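Local coordinates for protein CyaB (Pseudomonas aeruginosa, PDB 3R5G) that probably acts as an adenylate cyclase that makes cyclic AMP from ATP, the present chain being the catalytic domain of a longer membrane protein, at residues A[63-69]-A[131-135]; A[109-113]-A[146-152]. The contacts are given in a common frame with arbitrary orientation. Numbering follows the deposited sequence.

Contact 1. Residues A[63-69]-A[131-135]; sequences MVFFGDP and DYTII
Within the ferredoxin-like core of a class III nucleotide cyclase domain, strand 63-66 faces strand 131-135 of the hairpin 118-135 across the curl of one sheet. Their axes cross at 79° with a closest approach of 9.1 Å, so side chains rather than backbones meet. Phe65 and Ile134 are in register, CA to CA 8.6 Å. Residues 63-66 and 131-135 are extended; Gly67 (phi/psi 121/-7) then turns the first segment into Asp68 and a cis peptide before Pro69. Apolar packing dominates. The ring of Phe65 (chi1 p) offers one face to Ile134 CG2, a CH-pi contact 3.8 Å from the centroid, while its CD2 lies 3.6 Å from Ile134 CD1. All-trans Met63 brings CE to 3.4 Å from Ile134 CG1. Leu10 and Val12 of strand 6-18 also pack on Ile134, completing a buried cluster. The polar link lies at the loop end: Asp68, bound through OD1 to Lys8, accepts with OD2 a short 2.5 Å hydrogen bond from Tyr132 OH.

Contact 2. Residues A[109-113]-A[146-152]; sequences EIRMG and ESASEAG
Arg111 supplies the main polar link between strand 109-113 and the end of helix 137-148. Its NH2 donates to Ser149 O at 3.0 Å and, weakly, to Ser147 O at 2.9 Å. Glu146 O lies over a face of the guanidinium, and Glu146 OE1 forms a long salt bridge of 3.8 Å with Arg111 NH1, out of the guanidinium plane. NH1 also pairs with Asp16 and holds a water that is weakly bound to Ser147 O. This reach follows from chi1 p with chi2 and chi3 both trans. The single backbone-to-backbone hydrogen bond runs from Gly152 N to Ile110 O, 2.7 Å. The helix ends at Ala148; Ser149 departs from helical angles (psi 152°), its N and OG both donating to Glu146 O, at 3.1 and 2.6 Å. Residues 149-151 then run extended beside the strand, with Arg111 and Ala151 5.1 Å apart at CA, before Gly152 turns at phi/psi 87/2. Glu109 CG packs 3.1 Å from Gly152 N, and Ser149 OG sits 3.2 Å from Arg111 CB. At the other end the CA atoms of Gly113 and Glu146 approach to 3.8 Å, where a CB on Gly113 would strike Glu146 N. Helix 137-148 is thus led back to the sheet, where strand 154-157 pairs in parallel with strand 109-116, a beta-alpha-beta crossover of the class III cyclase fold with hairpin 118-135 inserted before the helix.

In the fold
From the N terminus, strand 6-18 forms the middle of the sheet, with strand 61-66 on one flank and strand 109-116 on the other. Contact 1 begins on the first of these flanking strands. After helix 74-100 the chain enters the second, where contact 2 opens. The hairpin of strands 118-124 and 129-135 follows, and its second strand closes contact 1 over a loop of 61 residues. Helix 137-148 comes directly after, and its end closes contact 2 over 32. The two closures therefore cross. Their centres lie 20 Å apart, on opposite sides of the chain's centre: contact 1 packs the second hairpin strand against strand 61-66 and the following loop, contact 2 the helix end against strand 109-116.

Contact 1. Residues A[63-69]-A[131-135]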
loop_
_atom_site.group_PDB
_atom_site.type_symbol
_atom_site.label_atom_id
_atom_site.label_comp_id
_atom_site.label_asym_id
_atom_site.label_seq_id
_atom_site.Cartn_x
_atom_site.Cartn_y
_atom_site.Cartn_z
ATOM N N MET A 63 1.273 6.623 6.116
ATOM C CA MET A 63 -0.151 6.753 6.269
ATOM C C MET A 63 -0.412 7.254 7.689
ATOM O O MET A 63 0.122 6.644 8.645
ATOM C CB MET A 63 -0.722 5.364 6.094
ATOM C CG MET A 63 -2.139 5.316 6.180
ATOM S SD MET A 63 -2.737 3.548 6.099
ATOM C CE MET A 63 -4.414 3.893 6.559
ATOM N N VAL A 64 -1.134 8.342 7.839
ATOM C CA VAL A 64 -1.458 8.969 9.133
ATOM C C VAL A 64 -2.917 9.287 9.113
ATOM O O VAL A 64 -3.450 9.653 8.028
ATOM C CB VAL A 64 -0.631 10.234 9.360
ATOM C CG1 VAL A 64 -0.992 10.928 10.719
ATOM C CG2 VAL A 64 0.892 9.930 9.171
ATOM N N PHE A 65 -3.637 9.118 10.224
ATOM C CA PHE A 65 -4.987 9.597 10.245
ATOM C C PHE A 65 -5.307 10.439 11.452
ATOM O O PHE A 65 -4.605 10.310 12.498
ATOM C CB PHE A 65 -5.992 8.468 10.014
ATOM C CG PHE A 65 -5.896 7.352 11.048
ATOM C CD1 PHE A 65 -6.649 7.403 12.215
ATOM C CD2 PHE A 65 -5.154 6.259 10.765
ATOM C CE1 PHE A 65 -6.625 6.250 13.129
ATOM C CE2 PHE A 65 -5.095 5.103 11.648
ATOM C CZ PHE A 65 -5.818 5.151 12.852
ATOM N N PHE A 66 -6.320 11.256 11.325
ATOM C CA PHE A 66 -6.756 12.150 12.413
ATOM C C PHE A 66 -8.235 11.959 12.660
ATOM O O PHE A 66 -9.035 11.819 11.736
ATOM C CB PHE A 66 -6.510 13.616 12.015
ATOM C CG PHE A 66 -5.081 13.985 11.942
ATOM C CD1 PHE A 66 -4.477 14.803 12.932
ATOM C CD2 PHE A 66 -4.288 13.573 10.839
ATOM C CE1 PHE A 66 -3.070 15.135 12.743
ATOM C CE2 PHE A 66 -2.935 13.875 10.706
ATOM C CZ PHE A 66 -2.334 14.640 11.625
ATOM N N GLY A 67 -8.620 11.924 13.908
ATOM C CA GLY A 67 -10.029 11.793 14.321
ATOM C C GLY A 67 -10.208 10.520 15.178
ATOM O O GLY A 67 -11.330 10.311 15.665
ATOM N N ASP A 68 -9.195 9.706 15.286
ATOM C CA ASP A 68 -9.277 8.501 16.120
ATOM C C ASP A 68 -7.824 8.207 16.477
ATOM O O ASP A 68 -6.958 8.336 15.621
ATOM C CB ASP A 68 -9.928 7.317 15.363
ATOM C CG ASP A 68 -9.824 6.034 16.187
ATOM O OD1 ASP A 68 -10.820 5.758 16.837
ATOM O OD2 ASP A 68 -8.821 5.325 16.148
ATOM N N PRO A 69 -7.528 7.694 17.737
ATOM C CA PRO A 69 -8.499 7.417 18.784
ATOM C C PRO A 69 -9.133 8.604 19.452
ATOM O O PRO A 69 -10.212 8.460 20.085
ATOM C CB PRO A 69 -7.594 6.670 19.844
ATOM C CG PRO A 69 -6.546 5.947 19.095
ATOM C CD PRO A 69 -6.266 7.042 17.959
ATOM N N ASP A 131 -3.461 -5.580 13.583
ATOM C CA ASP A 131 -3.159 -4.163 13.716
ATOM C C ASP A 131 -4.390 -3.287 13.813
ATOM O O ASP A 131 -5.457 -3.547 13.252
ATOM C CB ASP A 131 -2.219 -3.694 12.646
ATOM C CG ASP A 131 -0.856 -4.337 12.771
ATOM O OD1 ASP A 131 -0.018 -3.886 13.633
ATOM O OD2 ASP A 131 -0.654 -5.336 12.033
ATOM N N TYR A 132 -4.231 -2.207 14.577
ATOM C CA TYR A 132 -5.293 -1.210 14.693
ATOM C C TYR A 132 -5.152 -0.260 13.516
ATOM O O TYR A 132 -4.067 0.316 13.330
ATOM C CB TYR A 132 -4.965 -0.384 15.967
ATOM C CG TYR A 132 -6.028 0.511 16.296
ATOM C CD1 TYR A 132 -7.188 0.059 16.961
ATOM C CD2 TYR A 132 -5.973 1.842 15.889
ATOM C CE1 TYR A 132 -8.209 0.907 17.271
ATOM C CE2 TYR A 132 -6.958 2.705 16.209
ATOM C CZ TYR A 132 -8.103 2.276 16.877
ATOM O OH TYR A 132 -9.147 3.058 17.237
ATOM N N THR A 133 -6.174 -0.181 12.658
ATOM C CA THR A 133 -5.992 0.526 11.348
ATOM C C THR A 133 -7.360 0.872 10.799
ATOM O O THR A 133 -8.365 0.751 11.491
ATOM C CB THR A 133 -5.126 -0.301 10.413
ATOM O OG1 THR A 133 -4.881 0.374 9.142
ATOM C CG2 THR A 133 -5.774 -1.677 10.188
ATOM N N ILE A 134 -7.446 1.393 9.559
ATOM C CA ILE A 134 -8.697 1.911 9.010
ATOM C C ILE A 134 -8.829 1.390 7.599
ATOM O O ILE A 134 -7.806 1.093 6.902
ATOM C CB ILE A 134 -8.663 3.498 8.978
ATOM C CG1 ILE A 134 -7.388 4.020 8.253
ATOM C CG2 ILE A 134 -8.599 4.005 10.472
ATOM C CD1 ILE A 134 -7.440 5.637 8.005
ATOM N N ILE A 135 -10.093 1.274 7.214
ATOM C CA ILE A 135 -10.440 0.848 5.850
ATOM C C ILE A 135 -11.676 1.611 5.355
ATOM O O ILE A 135 -12.474 2.166 6.139
ATOM C CB ILE A 135 -10.696 -0.677 5.842
ATOM C CG1 ILE A 135 -11.917 -1.029 6.702
ATOM C CG2 ILE A 135 -9.511 -1.477 6.225
ATOM C CD1 ILE A 135 -12.297 -2.613 6.694
#

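Contact 2. Residues A[109-113]-A[146-152]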
loop_
_atom_site.group_PDB
_atom_site.type_symbol
_atom_site.label_atom_id
_atom_site.label_comp_id
_atom_site.label_asym_id
_atom_site.label_seq_id
_atom_site.Cartn_x
_atom_site.Cartn_y
_atom_site.Cartn_z
ATOM N N GLU A 109 11.419 14.169 -3.765
ATOM C CA GLU A 109 10.412 15.153 -3.334
ATOM C C GLU A 109 9.190 14.451 -2.825
ATOM O O GLU A 109 8.784 13.473 -3.399
ATOM C CB GLU A 109 9.965 16.055 -4.450
ATOM C CG GLU A 109 9.033 17.180 -3.855
ATOM C CD GLU A 109 9.681 18.098 -2.886
ATOM O OE1 GLU A 109 10.221 19.108 -3.425
ATOM O OE2 GLU A 109 9.684 17.834 -1.627
ATOM N N ILE A 110 8.622 15.011 -1.774
ATOM C CA ILE A 110 7.446 14.401 -1.174
ATOM C C ILE A 110 6.228 14.784 -1.963
ATOM O O ILE A 110 6.140 15.886 -2.511
ATOM C CB ILE A 110 7.337 14.835 0.350
ATOM C CG1 ILE A 110 6.240 14.013 1.042
ATOM C CG2 ILE A 110 7.230 16.445 0.477
ATOM C CD1 ILE A 110 6.291 14.407 2.523
ATOM N N ARG A 111 5.302 13.844 -2.049
ATOM C CA ARG A 111 3.945 14.162 -2.488
ATOM C C ARG A 111 2.941 13.583 -1.536
ATOM O O ARG A 111 3.209 12.567 -0.875
ATOM C CB ARG A 111 3.713 13.683 -3.903
ATOM C CG ARG A 111 3.663 12.230 -3.989
ATOM C CD ARG A 111 3.491 11.837 -5.442
ATOM N NE ARG A 111 3.476 10.371 -5.459
ATOM C CZ ARG A 111 2.901 9.654 -6.412
ATOM N NH1 ARG A 111 2.877 8.326 -6.299
ATOM N NH2 ARG A 111 2.334 10.262 -7.446
ATOM N N MET A 112 1.775 14.220 -1.498
ATOM C CA MET A 112 0.769 13.914 -0.482
ATOM C C MET A 112 -0.637 13.971 -0.990
ATOM O O MET A 112 -0.927 14.854 -1.831
ATOM C CB MET A 112 0.888 14.960 0.675
ATOM C CG MET A 112 2.311 14.939 1.221
ATOM S SD MET A 112 2.488 16.243 2.501
ATOM C CE MET A 112 3.813 17.014 1.803
ATOM N N GLY A 113 -1.506 13.131 -0.420
ATOM C CA GLY A 113 -2.918 13.133 -0.723
ATOM C C GLY A 113 -3.694 13.137 0.589
ATOM O O GLY A 113 -3.255 12.363 1.476
ATOM N N GLU A 146 -2.979 10.782 -3.438
ATOM C CA GLU A 146 -1.576 10.772 -3.349
ATOM C C GLU A 146 -0.983 10.266 -4.698
ATOM O O GLU A 146 -0.005 10.860 -5.193
ATOM C CB GLU A 146 -1.200 9.925 -2.147
ATOM C CG GLU A 146 0.286 9.871 -1.877
ATOM C CD GLU A 146 0.905 8.564 -2.309
ATOM O OE1 GLU A 146 0.559 8.071 -3.362
ATOM O OE2 GLU A 146 1.703 7.897 -1.561
ATOM N N SER A 147 -1.635 9.266 -5.283
ATOM C CA SER A 147 -1.065 8.643 -6.532
ATOM C C SER A 147 -1.130 9.670 -7.660
ATOM O O SER A 147 -0.246 9.659 -8.547
ATOM C CB SER A 147 -1.853 7.428 -6.996
ATOM O OG SER A 147 -1.460 6.393 -6.167
ATOM N N ALA A 148 -2.111 10.546 -7.595
ATOM C CA ALA A 148 -2.349 11.569 -8.651
ATOM C C ALA A 148 -1.519 12.798 -8.462
ATOM O O ALA A 148 -1.405 13.669 -9.361
ATOM C CB ALA A 148 -3.809 11.950 -8.627
ATOM N N SER A 149 -0.999 12.999 -7.261
ATOM C CA SER A 149 -0.299 14.231 -6.962
ATOM C C SER A 149 1.060 14.225 -7.652
ATOM O O SER A 149 1.675 13.177 -7.935
ATOM C CB SER A 149 -0.186 14.398 -5.404
ATOM O OG SER A 149 0.655 13.388 -4.902
ATOM N N GLU A 150 1.492 15.420 -7.929
ATOM C CA GLU A 150 2.809 15.669 -8.494
ATOM C C GLU A 150 3.879 15.826 -7.400
ATOM O O GLU A 150 3.608 16.177 -6.212
ATOM C CB GLU A 150 2.737 16.879 -9.406
ATOM C CG GLU A 150 1.844 16.624 -10.623
ATOM C CD GLU A 150 1.842 17.777 -11.620
ATOM O OE1 GLU A 150 2.896 17.933 -12.290
ATOM O OE2 GLU A 150 0.831 18.502 -11.791
ATOM N N ALA A 151 5.157 15.621 -7.721
ATOM C CA ALA A 151 6.168 15.920 -6.744
ATOM C C ALA A 151 6.021 17.304 -6.151
ATOM O O ALA A 151 5.925 18.327 -6.900
ATOM C CB ALA A 151 7.567 15.851 -7.420
ATOM N N GLY A 152 6.042 17.362 -4.817
ATOM C CA GLY A 152 5.950 18.624 -4.143
ATOM C C GLY A 152 4.569 19.155 -3.865
ATOM O O GLY A 152 4.477 20.287 -3.330
HETATM O O HOH W 1 1.695 6.979 -8.568
#